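Local coordinates for ribosomal RNA small subunit methyltransferase E (Bacillus subtilis, PDB 1VHK), which probably methylates the N3 position of a specific uridine in 16S rRNA of the assembled small ribosomal subunit, using S-adenosyl-L-methionine, at the interface of chains A and B. Numbering follows the deposited sequence. Chains: chain A/B, Hypothetical protein yqeU.

Contact 1: the interface of chains A and B. Residues chain A 97, 100-101, 104, 140-141, 144; chain B 97, 234-235, 237-238.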
loop_
_atom_site.group_PDB
_atom_site.type_symbol
_atom_site.label_atom_id
_atom_site.label_comp_id
_atom_site.label_asym_id
_atom_site.label_seq_id
_atom_site.Cartn_x
_atom_site.Cartn_y
_atom_site.Cartn_z
ATOM N N TRP A 97 -9.399 -4.576 4.482
ATOM C CA TRP A 97 -8.300 -4.394 3.533
ATOM C C TRP A 97 -7.677 -3.019 3.742
ATOM O O TRP A 97 -6.474 -2.830 3.738
ATOM C CB TRP A 97 -8.827 -4.517 2.099
ATOM C CG TRP A 97 -7.902 -5.203 1.146
ATOM C CD1 TRP A 97 -7.646 -6.551 1.085
ATOM C CD2 TRP A 97 -7.105 -4.602 0.113
ATOM N NE1 TRP A 97 -6.730 -6.819 0.092
ATOM C CE2 TRP A 97 -6.393 -5.640 -0.526
ATOM C CE3 TRP A 97 -6.919 -3.282 -0.325
ATOM C CZ2 TRP A 97 -5.518 -5.405 -1.589
ATOM C CZ3 TRP A 97 -6.060 -3.065 -1.374
ATOM C CH2 TRP A 97 -5.356 -4.113 -1.990
ATOM N N GLN A 100 -5.706 -3.295 7.081
ATOM C CA GLN A 100 -4.528 -4.095 6.885
ATOM C C GLN A 100 -3.477 -3.361 6.044
ATOM O O GLN A 100 -2.358 -3.160 6.520
ATOM C CB GLN A 100 -4.861 -5.459 6.310
ATOM C CG GLN A 100 -3.571 -6.299 6.115
ATOM C CD GLN A 100 -3.887 -7.704 5.655
ATOM O OE1 GLN A 100 -4.020 -7.962 4.454
ATOM N NE2 GLN A 100 -4.095 -8.596 6.609
ATOM N N LYS A 101 -3.795 -3.014 4.793
ATOM C CA LYS A 101 -2.730 -2.412 3.961
ATOM C C LYS A 101 -2.301 -1.094 4.562
ATOM O O LYS A 101 -1.095 -0.849 4.748
ATOM C CB LYS A 101 -3.115 -2.395 2.509
ATOM C CG LYS A 101 -3.938 -3.612 2.124
ATOM C CD LYS A 101 -3.186 -4.647 1.366
ATOM C CE LYS A 101 -3.567 -6.069 1.750
ATOM N NZ LYS A 101 -2.409 -6.721 2.459
ATOM N N GLU A 104 0.261 -1.669 7.074
ATOM C CA GLU A 104 1.527 -1.974 6.390
ATOM C C GLU A 104 2.131 -0.621 5.925
ATOM O O GLU A 104 3.270 -0.338 6.246
ATOM C CB GLU A 104 1.444 -2.903 5.213
ATOM C CG GLU A 104 0.605 -4.133 5.213
ATOM C CD GLU A 104 0.531 -4.957 3.942
ATOM O OE1 GLU A 104 1.510 -5.076 3.179
ATOM O OE2 GLU A 104 -0.542 -5.567 3.659
ATOM N N GLU A 140 -1.988 -7.574 13.675
ATOM C CA GLU A 140 -1.258 -8.585 12.878
ATOM C C GLU A 140 -0.514 -7.919 11.742
ATOM O O GLU A 140 0.692 -8.110 11.496
ATOM C CB GLU A 140 -2.253 -9.638 12.449
ATOM C CG GLU A 140 -1.849 -10.867 11.767
ATOM C CD GLU A 140 -1.177 -10.753 10.421
ATOM O OE1 GLU A 140 -1.553 -9.872 9.615
ATOM O OE2 GLU A 140 -0.224 -11.549 10.158
ATOM N N ALA A 141 -1.177 -6.974 11.059
ATOM C CA ALA A 141 -0.499 -6.212 9.994
ATOM C C ALA A 141 0.722 -5.500 10.603
ATOM O O ALA A 141 1.804 -5.409 10.033
ATOM C CB ALA A 141 -1.460 -5.194 9.417
ATOM N N GLN A 144 3.484 -8.059 11.122
ATOM C CA GLN A 144 4.143 -8.491 9.896
ATOM C C GLN A 144 4.888 -7.386 9.192
ATOM O O GLN A 144 5.832 -7.719 8.448
ATOM C CB GLN A 144 3.207 -9.228 8.962
ATOM C CG GLN A 144 2.628 -10.518 9.525
ATOM C CD GLN A 144 3.673 -11.554 9.874
ATOM O OE1 GLN A 144 4.691 -11.712 9.206
ATOM N NE2 GLN A 144 3.433 -12.302 10.949
ATOM N N TRP B 97 -5.963 -9.348 -7.160
ATOM C CA TRP B 97 -5.873 -8.099 -6.457
ATOM C C TRP B 97 -4.819 -7.176 -7.104
ATOM O O TRP B 97 -5.130 -6.052 -7.475
ATOM C CB TRP B 97 -5.586 -8.246 -4.976
ATOM C CG TRP B 97 -6.337 -9.280 -4.216
ATOM C CD1 TRP B 97 -7.433 -9.991 -4.627
ATOM C CD2 TRP B 97 -6.055 -9.745 -2.883
ATOM N NE1 TRP B 97 -7.829 -10.884 -3.668
ATOM C CE2 TRP B 97 -7.005 -10.742 -2.575
ATOM C CE3 TRP B 97 -5.095 -9.420 -1.924
ATOM C CZ2 TRP B 97 -7.027 -11.409 -1.345
ATOM C CZ3 TRP B 97 -5.123 -10.084 -0.709
ATOM C CH2 TRP B 97 -6.073 -11.078 -0.429
ATOM N N LEU B 234 6.453 -4.700 3.447
ATOM C CA LEU B 234 5.280 -4.782 2.611
ATOM C C LEU B 234 4.917 -6.199 2.203
ATOM O O LEU B 234 5.762 -7.013 1.811
ATOM C CB LEU B 234 5.567 -3.918 1.357
ATOM C CG LEU B 234 5.154 -2.438 1.410
ATOM C CD1 LEU B 234 5.290 -1.803 2.763
ATOM C CD2 LEU B 234 5.920 -1.597 0.381
ATOM N N ARG B 235 3.645 -6.586 2.238
ATOM C CA ARG B 235 3.251 -7.917 1.752
ATOM C C ARG B 235 3.401 -7.939 0.218
ATOM O O ARG B 235 3.612 -6.876 -0.392
ATOM C CB ARG B 235 1.885 -8.335 2.176
ATOM C CG ARG B 235 1.639 -8.514 3.658
ATOM C CD ARG B 235 0.148 -8.789 3.912
ATOM N NE ARG B 235 -0.258 -8.216 5.194
ATOM C CZ ARG B 235 -0.518 -8.891 6.312
ATOM N NH1 ARG B 235 -0.453 -10.214 6.358
ATOM N NH2 ARG B 235 -0.855 -8.215 7.401
ATOM N N GLU B 237 1.286 -8.387 -2.143
ATOM C CA GLU B 237 0.287 -7.667 -2.937
ATOM C C GLU B 237 0.292 -6.184 -2.635
ATOM O O GLU B 237 -0.315 -5.386 -3.387
ATOM C CB GLU B 237 -1.104 -8.283 -2.747
ATOM C CG GLU B 237 -1.726 -8.125 -1.404
ATOM C CD GLU B 237 -1.243 -9.034 -0.307
ATOM O OE1 GLU B 237 -1.943 -9.123 0.730
ATOM O OE2 GLU B 237 -0.187 -9.669 -0.393
ATOM N N THR B 238 1.008 -5.759 -1.600
ATOM C CA THR B 238 1.063 -4.333 -1.274
ATOM C C THR B 238 2.176 -3.619 -2.027
ATOM O O THR B 238 1.931 -2.569 -2.654
ATOM C CB THR B 238 1.257 -4.118 0.245
ATOM O OG1 THR B 238 0.354 -4.981 0.978
ATOM C CG2 THR B 238 1.019 -2.684 0.644
#
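This is a polar, charge-rich patch of the two-fold interface between two copies of the methyltransferase. Side chains of two chain A helices grip a loop of chain B, and B:Arg235 hides the most surface here.

Hydrogen bonds centre on the carboxylate of A:Glu104. Its CG lies anti to the carbonyl carbon (chi1 -42°), and the extended chain meets B:Thr238 tip to tip. A:Glu104 OE1 accepts from the backbone N of B:Arg235 at 2.8 Å, in a nearly straight bond. The same oxygen accepts from the hydroxyl OG1 of B:Thr238 at 2.5 Å. Both donors sit above the carboxylate plane. An aspartate at A:Glu104 would probably pull the carboxylate back from B:Thr238 and the B:Arg235 amide and weaken the hold on the loop. A:Gln100 OE1 accepts from A:Lys101 NZ at 2.8 Å, from above the carbonyl plane.

Salt bridges extend the network. A:Glu104 OE2 receives NZ of A:Lys101 nearly along its C-O axis, at 2.5 Å. From the other chain, B:Arg235 NE reaches A:Glu104 OE2 only weakly, at 3.1 Å. The bent A:Lys101 also puts NZ 3.0 Å from OE1 of B:Glu237, above that carboxylate. A:Lys101 and B:Arg235 are likely to keep A:Glu104 ionised. The far end of B:Arg235 is fixed by A:Glu140: NH2 lies 2.9 Å from OE1, straight, in the guanidinium plane and on the syn lone pair.

Stacking fixes how the guanidinium is turned. The amide of A:Gln100 lies over one face, offset toward the rim, with planes 24° apart. Further along, the poorly ordered A:Trp97 points its NE1 edge at the six-membered ring of B:Trp97, with planes 82° apart.

In the fold, A:Trp97 to A:Glu104 line helix 94-104, with A:Glu104 at its last turn. A:Glu140 comes from helix 131-144. B:Leu234 to B:Thr238 form the loop leading into helix 239-253.

Contact 2: the interface of chains A and B. Residues chain A 188-189, 246, 249-250, 254; chain B 188-189, 246, 249-250, 254.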
loop_
_atom_site.group_PDB
_atom_site.type_symbol
_atom_site.label_atom_id
_atom_site.label_comp_id
_atom_site.label_asym_id
_atom_site.label_seq_id
_atom_site.Cartn_x
_atom_site.Cartn_y
_atom_site.Cartn_z
ATOM N N PHE A 188 -2.300 18.492 -2.449
ATOM C CA PHE A 188 -1.692 17.364 -1.816
ATOM C C PHE A 188 -0.210 17.395 -1.687
ATOM O O PHE A 188 0.274 17.334 -0.532
ATOM C CB PHE A 188 -2.211 16.020 -2.345
ATOM C CG PHE A 188 -1.922 14.825 -1.489
ATOM C CD1 PHE A 188 -2.680 14.540 -0.369
ATOM C CD2 PHE A 188 -0.884 13.954 -1.814
ATOM C CE1 PHE A 188 -2.434 13.414 0.411
ATOM C CE2 PHE A 188 -0.654 12.822 -1.065
ATOM C CZ PHE A 188 -1.408 12.553 0.057
ATOM N N SER A 189 0.592 17.459 -2.746
ATOM C CA SER A 189 2.055 17.483 -2.504
ATOM C C SER A 189 2.464 18.694 -1.684
ATOM O O SER A 189 3.391 18.574 -0.869
ATOM C CB SER A 189 2.895 17.400 -3.756
ATOM O OG SER A 189 2.358 18.284 -4.729
ATOM N N ALA A 246 2.305 7.672 -1.163
ATOM C CA ALA A 246 2.870 8.961 -1.576
ATOM C C ALA A 246 3.510 9.660 -0.386
ATOM O O ALA A 246 4.653 10.129 -0.485
ATOM C CB ALA A 246 1.789 9.816 -2.222
ATOM N N TYR A 249 6.803 8.202 0.159
ATOM C CA TYR A 249 7.757 8.548 -0.889
ATOM C C TYR A 249 8.369 9.917 -0.650
ATOM O O TYR A 249 9.579 10.125 -0.757
ATOM C CB TYR A 249 7.064 8.464 -2.239
ATOM C CG TYR A 249 7.964 8.889 -3.385
ATOM C CD1 TYR A 249 8.913 8.039 -3.936
ATOM C CD2 TYR A 249 7.874 10.197 -3.852
ATOM C CE1 TYR A 249 9.740 8.459 -4.950
ATOM C CE2 TYR A 249 8.689 10.627 -4.862
ATOM C CZ TYR A 249 9.610 9.757 -5.421
ATOM O OH TYR A 249 10.376 10.232 -6.464
ATOM N N GLN A 250 7.521 10.880 -0.302
ATOM C CA GLN A 250 7.898 12.238 -0.030
ATOM C C GLN A 250 8.690 12.432 1.250
ATOM O O GLN A 250 9.697 13.156 1.280
ATOM C CB GLN A 250 6.627 13.124 0.037
ATOM C CG GLN A 250 6.960 14.523 0.562
ATOM C CD GLN A 250 7.592 15.382 -0.525
ATOM O OE1 GLN A 250 8.535 16.111 -0.278
ATOM N NE2 GLN A 250 7.063 15.332 -1.739
ATOM N N LEU A 254 12.508 10.801 -0.666
ATOM C CA LEU A 254 13.071 12.029 -1.189
ATOM C C LEU A 254 13.783 12.778 -0.041
ATOM O O LEU A 254 14.755 13.462 -0.258
ATOM C CB LEU A 254 12.003 12.990 -1.692
ATOM C CG LEU A 254 11.226 12.700 -2.950
ATOM C CD1 LEU A 254 10.219 13.818 -3.214
ATOM C CD2 LEU A 254 12.134 12.528 -4.154
ATOM N N PHE B 188 15.667 4.285 -5.816
ATOM C CA PHE B 188 14.364 4.326 -6.435
ATOM C C PHE B 188 13.884 5.698 -6.878
ATOM O O PHE B 188 13.308 5.805 -7.971
ATOM C CB PHE B 188 13.206 3.715 -5.625
ATOM C CG PHE B 188 11.861 3.515 -6.262
ATOM C CD1 PHE B 188 10.761 4.303 -5.930
ATOM C CD2 PHE B 188 11.651 2.490 -7.172
ATOM C CE1 PHE B 188 9.495 4.084 -6.486
ATOM C CE2 PHE B 188 10.401 2.264 -7.744
ATOM C CZ PHE B 188 9.310 3.069 -7.404
ATOM N N SER B 189 13.908 6.685 -5.978
ATOM C CA SER B 189 13.477 8.028 -6.409
ATOM C C SER B 189 14.431 8.560 -7.481
ATOM O O SER B 189 13.955 9.216 -8.407
ATOM C CB SER B 189 13.354 9.031 -5.294
ATOM O OG SER B 189 14.288 8.811 -4.254
ATOM N N ALA B 246 3.834 5.857 -5.692
ATOM C CA ALA B 246 5.015 6.704 -5.579
ATOM C C ALA B 246 5.313 7.276 -6.967
ATOM O O ALA B 246 5.428 8.479 -7.138
ATOM C CB ALA B 246 6.191 5.905 -5.069
ATOM N N TYR B 249 2.976 9.996 -7.849
ATOM C CA TYR B 249 3.309 11.138 -7.019
ATOM C C TYR B 249 4.446 11.971 -7.631
ATOM O O TYR B 249 4.251 13.172 -7.859
ATOM C CB TYR B 249 3.593 10.718 -5.593
ATOM C CG TYR B 249 3.850 11.885 -4.664
ATOM C CD1 TYR B 249 2.838 12.709 -4.233
ATOM C CD2 TYR B 249 5.148 12.170 -4.263
ATOM C CE1 TYR B 249 3.091 13.777 -3.376
ATOM C CE2 TYR B 249 5.423 13.261 -3.443
ATOM C CZ TYR B 249 4.381 14.042 -3.002
ATOM O OH TYR B 249 4.653 15.093 -2.145
ATOM N N GLN B 250 5.581 11.406 -7.935
ATOM C CA GLN B 250 6.717 11.990 -8.557
ATOM C C GLN B 250 6.433 12.629 -9.919
ATOM O O GLN B 250 6.666 13.831 -10.106
ATOM C CB GLN B 250 7.810 10.901 -8.757
ATOM C CG GLN B 250 9.106 11.421 -9.373
ATOM C CD GLN B 250 9.690 12.555 -8.554
ATOM O OE1 GLN B 250 9.887 12.427 -7.350
ATOM N NE2 GLN B 250 9.890 13.712 -9.173
ATOM N N LEU B 254 3.997 16.133 -8.359
ATOM C CA LEU B 254 5.136 17.018 -8.147
ATOM C C LEU B 254 5.494 17.678 -9.483
ATOM O O LEU B 254 5.934 18.811 -9.510
ATOM C CB LEU B 254 6.309 16.269 -7.555
ATOM C CG LEU B 254 6.340 16.009 -6.059
ATOM C CD1 LEU B 254 7.691 15.490 -5.589
ATOM C CD2 LEU B 254 5.984 17.245 -5.230
#
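A symmetric interface joins the chains here, with helix 239-253 of each packed on its twin across the two-fold axis. It is mostly apolar with a few polar clasps and probably forms the core of the dimer. Dimers packed through this C-terminal helix are typical of knotted RNA methyltransferases of this family.

A:Tyr249 and B:Tyr249 carry the contact. In both, CG lies anti to the backbone N (chi1 177° in A:Tyr249), which sends the ring across to the other subunit. The two side chains cross obliquely and the rings meet at their edges, A:Tyr249 CD2 to B:Tyr249 CD2 at 3.4 Å. The opposite edge of each ring runs past a methyl group of the partner's helix 239-253. A:Tyr249 CD1 lies 3.6 Å from B:Ala246 CB, and B:Tyr249 CD1 lies 3.7 Å from A:Ala246 CB. CB of A:Ser189, in helix 187-193, packs against CE1 and the phenol end of B:Tyr249. B:Ser189, in helix 188-194, does the same to A:Tyr249.

A:Leu254 and B:Leu254, just past the end of helix 239-253, close the patch. They reach toward each other tip to tip, CD1 of A:Leu254 to CD1 of B:Leu254 at 3.9 Å. CD2 of each rests on CB of the partner's serine.

Each phenol is clasped by a glutamine of the other chain, bent at chi2 to bring its amide to the ring edge. The planes stand 67° apart for A:Tyr249 with B:Gln250 and 80° for A:Gln250 with B:Tyr249. The clasps differ as modelled. A:Tyr249 OH donates to the amide oxygen OE1 of B:Gln250 at 2.4 Å, whereas NE2 of A:Gln250 donates to B:Tyr249 OH at 2.5 Å.

Contact 1 and contact 2 lie about 20 Å apart, between their C-alpha centres, on one two-fold interface. No residue belongs to both. They are joined through the chain: the chain B loop of contact 1 runs straight into helix 239-253, whose later turns supply B:Ala246, B:Tyr249 and B:Gln250 to contact 2. Contact 1 is charged, and symmetry gives it a twin with the chains exchanged. Contact 2 is largely apolar and already holds both halves of its symmetric pairs. Together they would probably fix both ends of this segment against the partner and set how the two subunits are oriented.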